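Local coordinates for pirin family protein (Acinetobacter baumannii, PDB 6D0P) that binds a metal ion in a cupin fold and probably acts as an iron-dependent quercetin 2,3-dioxygenase, at residues F29-L34 / P40-D45; A214-V217 / N221-E224. All coordinates share one frame; numbering follows the deposited sequence. Where two conformers were deposited one is given.

Contact 1 of 2, residues F29-L34 / P40-D45; sequences FSYDRL and PFLLLD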
loop_
_atom_site.group_PDB
_atom_site.type_symbol
_atom_site.label_atom_id
_atom_site.label_comp_id
_atom_site.label_asym_id
_atom_site.label_seq_id
_atom_site.Cartn_x
_atom_site.Cartn_y
_atom_site.Cartn_z
ATOM N N PHE A 29 1.602 -6.707 6.917
ATOM C CA PHE A 29 2.448 -6.105 7.941
ATOM C C PHE A 29 1.692 -4.940 8.583
ATOM O O PHE A 29 0.773 -4.318 7.989
ATOM C CB PHE A 29 3.840 -5.700 7.420
ATOM C CG PHE A 29 3.919 -4.620 6.370
ATOM C CD1 PHE A 29 3.684 -3.288 6.685
ATOM C CD2 PHE A 29 4.309 -4.922 5.071
ATOM C CE1 PHE A 29 3.782 -2.309 5.702
ATOM C CE2 PHE A 29 4.443 -3.945 4.109
ATOM C CZ PHE A 29 4.179 -2.631 4.430
ATOM N N SER A 30 2.115 -4.665 9.807
ATOM C CA SER A 30 1.576 -3.589 10.598
ATOM C C SER A 30 2.669 -2.975 11.487
ATOM O O SER A 30 3.478 -3.693 12.059
ATOM C CB SER A 30 0.416 -4.072 11.435
ATOM O OG SER A 30 -0.013 -3.037 12.309
ATOM N N TYR A 31 2.581 -1.661 11.688
ATOM C CA TYR A 31 3.502 -0.898 12.545
ATOM C C TYR A 31 3.352 -1.358 14.003
ATOM O O TYR A 31 4.250 -1.174 14.808
ATOM C CB TYR A 31 3.211 0.604 12.475
ATOM C CG TYR A 31 1.911 1.032 13.093
ATOM C CD1 TYR A 31 1.841 1.359 14.441
ATOM C CD2 TYR A 31 0.757 1.127 12.343
ATOM C CE1 TYR A 31 0.643 1.726 15.032
ATOM C CE2 TYR A 31 -0.439 1.528 12.906
ATOM C CZ TYR A 31 -0.501 1.809 14.262
ATOM O OH TYR A 31 -1.683 2.199 14.824
ATOM N N ASP A 32 2.200 -1.929 14.308
ATOM C CA ASP A 32 1.880 -2.346 15.663
ATOM C C ASP A 32 2.706 -3.578 16.043
ATOM O O ASP A 32 2.913 -3.817 17.208
ATOM C CB ASP A 32 0.387 -2.659 15.817
ATOM C CG ASP A 32 -0.066 -2.659 17.268
ATOM O OD1 ASP A 32 0.176 -1.642 17.958
ATOM O OD2 ASP A 32 -0.643 -3.677 17.701
ATOM N N ARG A 33 3.169 -4.332 15.049
ATOM C CA ARG A 33 3.980 -5.532 15.284
ATOM C C ARG A 33 5.440 -5.259 14.921
ATOM O O ARG A 33 6.317 -5.663 15.658
ATOM C CB ARG A 33 3.466 -6.721 14.459
ATOM C CG ARG A 33 2.005 -7.067 14.723
ATOM C CD ARG A 33 1.573 -8.389 14.112
ATOM N NE ARG A 33 1.707 -8.464 12.657
ATOM C CZ ARG A 33 0.756 -8.126 11.789
ATOM N NH1 ARG A 33 -0.381 -7.604 12.221
ATOM N NH2 ARG A 33 0.937 -8.338 10.495
ATOM N N LEU A 34 5.724 -4.558 13.826
ATOM C CA LEU A 34 7.186 -4.399 13.437
ATOM C C LEU A 34 7.724 -2.976 13.648
ATOM O O LEU A 34 8.916 -2.759 13.512
ATOM C CB LEU A 34 7.345 -4.855 11.988
ATOM C CG LEU A 34 7.178 -6.363 11.792
ATOM C CD1 LEU A 34 7.077 -6.728 10.315
ATOM C CD2 LEU A 34 8.330 -7.106 12.452
ATOM N N PRO A 40 9.372 4.062 6.129
ATOM C CA PRO A 40 8.166 4.821 6.446
ATOM C C PRO A 40 6.818 4.124 6.260
ATOM O O PRO A 40 5.787 4.802 6.290
ATOM C CB PRO A 40 8.278 5.965 5.409
ATOM C CG PRO A 40 8.887 5.287 4.205
ATOM C CD PRO A 40 9.908 4.359 4.799
ATOM N N PHE A 41 6.815 2.812 6.017
ATOM C CA PHE A 41 5.595 2.099 5.763
ATOM C C PHE A 41 4.943 1.732 7.089
ATOM O O PHE A 41 5.634 1.391 8.017
ATOM C CB PHE A 41 5.860 0.912 4.840
ATOM C CG PHE A 41 6.499 1.379 3.562
ATOM C CD1 PHE A 41 5.749 2.048 2.611
ATOM C CD2 PHE A 41 7.863 1.240 3.359
ATOM C CE1 PHE A 41 6.334 2.557 1.458
ATOM C CE2 PHE A 41 8.445 1.732 2.202
ATOM C CZ PHE A 41 7.685 2.389 1.257
ATOM N N LEU A 42 3.611 1.765 7.128
ATOM C CA LEU A 42 2.861 1.533 8.389
ATOM C C LEU A 42 2.000 0.265 8.356
ATOM O O LEU A 42 1.829 -0.376 9.405
ATOM C CB LEU A 42 1.928 2.721 8.630
ATOM C CG LEU A 42 2.588 4.026 9.064
ATOM C CD1 LEU A 42 1.583 5.162 9.001
ATOM C CD2 LEU A 42 3.200 3.872 10.451
ATOM N N LEU A 43 1.460 -0.081 7.208
ATOM C CA LEU A 43 0.489 -1.163 7.132
ATOM C C LEU A 43 0.290 -1.591 5.683
ATOM O O LEU A 43 0.293 -0.763 4.789
ATOM C CB LEU A 43 -0.833 -0.650 7.701
ATOM C CG LEU A 43 -1.933 -1.692 7.827
ATOM C CD1 LEU A 43 -2.336 -1.883 9.275
ATOM C CD2 LEU A 43 -3.104 -1.343 6.958
ATOM N N LEU A 44 0.080 -2.885 5.484
ATOM C CA LEU A 44 -0.270 -3.417 4.156
ATOM C C LEU A 44 -1.342 -4.486 4.346
ATOM O O LEU A 44 -1.130 -5.506 5.067
ATOM C CB LEU A 44 0.952 -3.992 3.424
ATOM C CG LEU A 44 0.745 -4.272 1.931
ATOM C CD1 LEU A 44 2.073 -4.520 1.227
ATOM C CD2 LEU A 44 -0.182 -5.455 1.693
ATOM N N ASP A 45 -2.490 -4.213 3.741
ATOM C CA ASP A 45 -3.621 -5.145 3.714
ATOM C C ASP A 45 -3.823 -5.604 2.270
ATOM O O ASP A 45 -3.959 -4.769 1.356
ATOM C CB ASP A 45 -4.917 -4.514 4.205
ATOM C CG ASP A 45 -5.069 -4.456 5.712
ATOM O OD1 ASP A 45 -4.316 -5.174 6.416
ATOM O OD2 ASP A 45 -5.986 -3.710 6.163
#
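F29 holds its CG between its own backbone N and carbonyl carbon (chi1 65°), and this turns the ring back over strand 41-52, where the backbone pairing sets L44 CB over it; L44 CG, anti to the backbone N (chi1 -167°), carries CD1 to 3.8 Å from F29 CE2. The two strands form an antiparallel pair in the N-terminal cupin domain; on its other side strand 41-52 forms a classic beta bulge, L42 and L43 both facing W129 of strand 121-131. L44 CB sits over one face of the F29 ring, 3.7 Å from the centroid and 18° off the normal, a CH-pi contact; obliquely to that ring, F41 CB lies 3.9 Å from F29 CE1. L207 and L251, from the strands of the C-terminal domain, pack against F29 and F41, so this side of the pair belongs to the buried seam between the two halves of the protein. The F29-L44 pair is hydrogen-bonded, L44 N to F29 O at 3.0 Å, and N27 ND2 also donates to F29 O. S30 and L43 follow as a non-hydrogen-bonded pair. S30 is the N-cap of helix 31-34, and its OG accepts from D32 N. Where the helix begins, Y31 N gives L42 O a weak, bent bond, and the same oxygen lies in the plane of the Y31 ring, at its edge, 3.5 Å from Y31 CD2.

Contact 2 of 2, residues A214-V217 / N221-E224; sequences AVVV and NRLE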
loop_
_atom_site.group_PDB
_atom_site.type_symbol
_atom_site.label_atom_id
_atom_site.label_comp_id
_atom_site.label_asym_id
_atom_site.label_seq_id
_atom_site.Cartn_x
_atom_site.Cartn_y
_atom_site.Cartn_z
ATOM N N ALA A 214 5.825 -17.354 -6.221
ATOM C CA ALA A 214 7.000 -17.902 -5.537
ATOM C C ALA A 214 8.255 -17.334 -6.188
ATOM O O ALA A 214 8.452 -17.507 -7.410
ATOM C CB ALA A 214 7.007 -19.401 -5.644
ATOM N N VAL A 215 9.083 -16.663 -5.389
ATOM C CA VAL A 215 10.280 -16.019 -5.898
ATOM C C VAL A 215 11.425 -16.179 -4.887
ATOM O O VAL A 215 11.209 -16.110 -3.658
ATOM C CB VAL A 215 9.989 -14.543 -6.211
ATOM C CG1 VAL A 215 9.338 -13.839 -5.030
ATOM C CG2 VAL A 215 11.228 -13.797 -6.673
ATOM N N VAL A 216 12.638 -16.381 -5.421
ATOM C CA VAL A 216 13.834 -16.588 -4.629
ATOM C C VAL A 216 14.587 -15.260 -4.567
ATOM O O VAL A 216 14.868 -14.657 -5.608
ATOM C CB VAL A 216 14.722 -17.702 -5.219
ATOM C CG1 VAL A 216 16.012 -17.867 -4.430
ATOM C CG2 VAL A 216 13.981 -19.024 -5.306
ATOM N N VAL A 217 14.904 -14.820 -3.346
ATOM C CA VAL A 217 15.661 -13.599 -3.119
ATOM C C VAL A 217 17.147 -13.959 -2.920
ATOM O O VAL A 217 17.487 -14.830 -2.101
ATOM C CB VAL A 217 15.131 -12.840 -1.887
ATOM C CG1 VAL A 217 15.867 -11.530 -1.668
ATOM C CG2 VAL A 217 13.634 -12.621 -1.948
ATOM N N ASN A 221 16.874 -17.555 -0.700
ATOM C CA ASN A 221 15.681 -17.576 0.175
ATOM C C ASN A 221 14.403 -17.498 -0.657
ATOM O O ASN A 221 14.104 -16.489 -1.287
ATOM C CB ASN A 221 15.726 -16.472 1.232
ATOM C CG ASN A 221 16.731 -16.770 2.328
ATOM O OD1 ASN A 221 17.796 -16.175 2.335
ATOM N ND2 ASN A 221 16.401 -17.683 3.244
ATOM N N ARG A 222 13.623 -18.564 -0.606
ATOM C CA ARG A 222 12.402 -18.611 -1.367
ATOM C C ARG A 222 11.241 -18.035 -0.556
ATOM O O ARG A 222 11.104 -18.303 0.630
ATOM C CB ARG A 222 12.125 -20.053 -1.774
ATOM C CG ARG A 222 10.858 -20.217 -2.593
ATOM C CD ARG A 222 10.859 -21.585 -3.226
ATOM N NE ARG A 222 9.566 -21.875 -3.813
ATOM C CZ ARG A 222 9.380 -22.753 -4.768
ATOM N NH1 ARG A 222 10.424 -23.411 -5.252
ATOM N NH2 ARG A 222 8.164 -22.972 -5.229
ATOM N N LEU A 223 10.410 -17.246 -1.225
ATOM C CA LEU A 223 9.243 -16.607 -0.626
ATOM C C LEU A 223 7.989 -17.053 -1.381
ATOM O O LEU A 223 7.995 -17.065 -2.608
ATOM C CB LEU A 223 9.354 -15.092 -0.741
ATOM C CG LEU A 223 10.592 -14.432 -0.148
ATOM C CD1 LEU A 223 10.536 -12.945 -0.423
ATOM C CD2 LEU A 223 10.696 -14.703 1.352
ATOM N N GLU A 224 6.929 -17.374 -0.640
ATOM C CA GLU A 224 5.637 -17.753 -1.216
ATOM C C GLU A 224 4.647 -16.583 -1.089
ATOM O O GLU A 224 4.983 -15.516 -0.567
ATOM C CB GLU A 224 5.091 -18.975 -0.476
ATOM C CG GLU A 224 6.094 -20.120 -0.392
ATOM C CD GLU A 224 6.294 -20.844 -1.716
ATOM O OE1 GLU A 224 5.261 -21.184 -2.367
ATOM O OE2 GLU A 224 7.475 -21.090 -2.089
#
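V215 and L223 exchange two backbone hydrogen bonds: V215 N reaches L223 O at 3.0 Å, and L223 N reaches V215 O at 2.8 Å. Nearer the turn, V217 and N221 make the second such pair, with V217 N to N221 O at 2.8 Å and N221 N to V217 O at 3.1 Å. Three of these carbonyls also receive CA-H contacts, L223 O from A214, V215 O from R222 and N221 O from V216. Between the two pairs V216 faces R222 without mutual bonds; V216 bonds instead to N241 on strand 237-242. R222 runs out extended, and its NE donates to E224 OE2 at 2.8 Å in a salt bridge on the face that carries A214, V216, R222 and E224; A214 CB lies 3.8 Å from R222 NH2. On the other face V217 CG2 presses on L223 CD1 at 3.5 Å, a tight fit, and L223 continues onto F7, A10 and V210. A214 N is taken up by T246 OG1, and E224 O by T227 OG1. This is a short antiparallel beta hairpin of the C-terminal cupin domain, with 221-224 as the outermost strand of the sheet that also holds 195-199, 237-242 and 214-217.

Starting from the N terminus, the chain first reaches contact 1, where strand 23-30 passes through helix 31-34 and a short connection before doubling back as strand 41-52, closing a local loop in the N-terminal cupin domain. Some 170 residues later, contact 2 closes a second, tighter loop, the turn between strands 214-217 and 221-224 of the C-terminal domain. The two lie in series, neither nested nor crossed, with centres about 21 Å apart and nearest atoms about 12 Å apart. Strand 205-210 links their surroundings: L207 and V209 pack against contact 1, while V210 packs against contact 2.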